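Local coordinates for protein isoprenyl transferase (Campylobacter jejuni, PDB 3UGS) that probably condenses isopentenyl diphosphate with allylic pyrophosphates, using magnesium, to build long-chain polyprenyl diphosphates such as undecaprenyl diphosphate, at residues 11-16 against 55-60. Numbering follows the deposited sequence.
Sequences AVVMDG and SLFAFS. With FFT ((2Z,6Z)-3,7,11-trimethyldodeca-2,6,10-trien-1-yl dihydrogen phosphate), chain C.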
loop_
_atom_site.group_PDB
_atom_site.type_symbol
_atom_site.label_atom_id
_atom_site.label_comp_id
_atom_site.label_asym_id
_atom_site.label_seq_id
_atom_site.Cartn_x
_atom_site.Cartn_y
_atom_site.Cartn_z
ATOM N N ALA A 11 11.022 5.332 3.854
ATOM C CA ALA A 11 11.176 4.277 2.836
ATOM C C ALA A 11 11.339 4.887 1.446
ATOM O O ALA A 11 10.671 5.874 1.071
ATOM C CB ALA A 11 10.020 3.292 2.851
ATOM N N VAL A 12 12.220 4.250 0.679
ATOM C CA VAL A 12 12.586 4.731 -0.631
ATOM C C VAL A 12 12.632 3.637 -1.667
ATOM O O VAL A 12 13.251 2.574 -1.475
ATOM C CB VAL A 12 13.955 5.435 -0.599
ATOM C CG1 VAL A 12 14.376 5.846 -2.001
ATOM C CG2 VAL A 12 13.912 6.642 0.327
ATOM N N VAL A 13 11.980 3.922 -2.773
ATOM C CA VAL A 13 12.050 3.086 -3.946
ATOM C C VAL A 13 12.247 3.939 -5.179
ATOM O O VAL A 13 11.629 4.982 -5.363
ATOM C CB VAL A 13 10.829 2.178 -4.156
ATOM C CG1 VAL A 13 9.556 3.000 -4.257
ATOM C CG2 VAL A 13 11.038 1.326 -5.435
ATOM N N MET A 14 13.128 3.467 -6.036
ATOM C CA MET A 14 13.416 4.177 -7.306
ATOM C C MET A 14 12.873 3.385 -8.477
ATOM O O MET A 14 12.704 2.191 -8.401
ATOM C CB MET A 14 14.909 4.412 -7.468
ATOM C CG MET A 14 15.536 4.970 -6.196
ATOM S SD MET A 14 17.216 4.373 -5.946
ATOM C CE MET A 14 17.597 5.088 -4.344
ATOM N N ASP A 15 12.573 4.077 -9.549
ATOM C CA ASP A 15 12.144 3.408 -10.774
ATOM C C ASP A 15 13.061 2.235 -11.070
ATOM O O ASP A 15 14.267 2.330 -11.099
ATOM C CB ASP A 15 12.141 4.326 -11.969
ATOM C CG ASP A 15 10.902 5.170 -12.049
ATOM O OD1 ASP A 15 10.714 5.771 -13.128
ATOM O OD2 ASP A 15 10.119 5.233 -11.059
ATOM N N GLY A 16 12.443 1.107 -11.268
ATOM C CA GLY A 16 13.157 -0.102 -11.604
ATOM C C GLY A 16 13.182 -0.436 -13.088
ATOM O O GLY A 16 13.608 -1.542 -13.460
ATOM N N SER A 55 14.716 2.727 4.690
ATOM C CA SER A 55 14.364 1.487 4.029
ATOM C C SER A 55 14.485 1.637 2.547
ATOM O O SER A 55 13.936 2.553 1.942
ATOM C CB SER A 55 12.980 1.003 4.421
ATOM O OG SER A 55 12.979 0.494 5.762
ATOM N N LEU A 56 15.249 0.704 1.979
ATOM C CA LEU A 56 15.590 0.733 0.533
ATOM C C LEU A 56 15.195 -0.546 -0.146
ATOM O O LEU A 56 15.311 -1.582 0.435
ATOM C CB LEU A 56 17.090 0.997 0.278
ATOM C CG LEU A 56 17.672 2.177 1.078
ATOM C CD1 LEU A 56 19.190 2.169 0.915
ATOM C CD2 LEU A 56 17.035 3.540 0.693
ATOM N N PHE A 57 14.745 -0.423 -1.383
ATOM C CA PHE A 57 14.245 -1.539 -2.169
ATOM C C PHE A 57 15.239 -1.930 -3.235
ATOM O O PHE A 57 15.397 -1.262 -4.222
ATOM C CB PHE A 57 12.893 -1.229 -2.847
ATOM C CG PHE A 57 12.021 -2.451 -3.072
ATOM C CD1 PHE A 57 12.507 -3.740 -2.869
ATOM C CD2 PHE A 57 10.709 -2.310 -3.469
ATOM C CE1 PHE A 57 11.680 -4.844 -3.054
ATOM C CE2 PHE A 57 9.893 -3.406 -3.648
ATOM C CZ PHE A 57 10.377 -4.665 -3.447
ATOM N N ALA A 58 15.860 -3.072 -3.044
ATOM C CA ALA A 58 16.902 -3.541 -3.987
ATOM C C ALA A 58 16.365 -4.505 -5.038
ATOM O O ALA A 58 16.512 -4.290 -6.230
ATOM C CB ALA A 58 18.049 -4.184 -3.224
ATOM N N PHE A 59 15.760 -5.577 -4.543
ATOM C CA PHE A 59 15.279 -6.701 -5.365
ATOM C C PHE A 59 14.039 -7.363 -4.710
ATOM O O PHE A 59 13.991 -7.674 -3.492
ATOM C CB PHE A 59 16.388 -7.762 -5.553
ATOM C CG PHE A 59 16.104 -8.788 -6.646
ATOM C CD1 PHE A 59 16.500 -8.570 -7.946
ATOM C CD2 PHE A 59 15.459 -9.983 -6.355
ATOM C CE1 PHE A 59 16.267 -9.523 -8.949
ATOM C CE2 PHE A 59 15.201 -10.932 -7.338
ATOM C CZ PHE A 59 15.589 -10.696 -8.644
ATOM N N SER A 60 13.047 -7.605 -5.538
ATOM C CA SER A 60 11.802 -8.154 -5.038
ATOM C C SER A 60 11.566 -9.579 -5.448
ATOM O O SER A 60 12.302 -10.125 -6.251
ATOM C CB SER A 60 10.618 -7.314 -5.511
ATOM O OG SER A 60 10.481 -7.422 -6.912
HETATM O O3 FFT C . 7.645 -0.016 -9.619
HETATM P P FFT C . 8.908 -0.318 -10.379
HETATM O O1 FFT C . 9.823 0.862 -10.493
HETATM O O2 FFT C . 8.602 -1.086 -11.652
HETATM O O FFT C . 9.788 -1.364 -9.506
HETATM C C14 FFT C . 10.448 -0.947 -8.292
HETATM C C13 FFT C . 11.022 -2.132 -7.549
HETATM C C11 FFT C . 12.308 -2.225 -7.225
HETATM C C12 FFT C . 12.816 -3.416 -6.504
HETATM C C10 FFT C . 13.274 -1.101 -7.483
HETATM C C9 FFT C . 14.462 -1.544 -8.286
HETATM C C8 FFT C . 15.224 -0.328 -8.780
HETATM C C6 FFT C . 16.472 -0.054 -8.356
HETATM C C7 FFT C . 17.241 1.141 -8.870
HETATM C C5 FFT C . 17.123 -0.962 -7.350
HETATM C C4 FFT C . 18.606 -0.914 -7.635
HETATM C C3 FFT C . 19.354 -2.034 -6.951
HETATM C C1 FFT C . 20.697 -1.932 -6.802
HETATM C C2 FFT C . 21.441 -0.709 -7.314
HETATM C C FFT C . 21.440 -3.056 -6.111
HETATM O O HOH W 1 14.836 1.117 -4.373
#
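Val-13 holds CG2 anti to its backbone N, which brings that methyl within 4.1 Å of CB of Phe-57; in Phe-57 it is CG that lies anti to N (chi1 -151°), and this swings the ring beneath a methyl of the bound lipid, with Val-13 CG2 oblique to it. The two residues sit where neighbouring parallel strands of the central sheet in the cis-prenyltransferase fold begin to part; helix 34-48 lies in the connection between them. Further back the strands pair in parallel register, Ala-11 beside Ser-55 and Val-12 beside Leu-56. Val-12 N donates to Ser-55 O at 2.7 Å, almost in line with the carbonyl, whereas the return bond from Phe-57 N to Val-12 O is weak. On the sheet face of Val-12 and Leu-56, CD2 of Leu-56 reaches CB of Val-12 at 3.8 Å. On the other face the CB atoms of Ala-11 and Ser-55 are neighbours, and Ser-55 OG turns to His-9 and Asn-129.

The farnesyl monophosphate enters the widening beyond Phe-57. Its methyl C12 stands 3.6 Å above the plane of the Phe-57 ring, over the ring centre, while Val-13 CG2 touches C14 at 3.7 Å. Strand 11-14 then runs into Asp-15, by similarity a catalytic and magnesium-binding residue, whose carboxylate oxygens accept bonds from the backbone N atoms of Asn-177 and Ala-178. Arg-174, Arg-180 and Ser-182 also bind the ligand, and from this strand's end Gly-16 N grips its O1 at 2.7 Å, with an N-H...O angle of 161°.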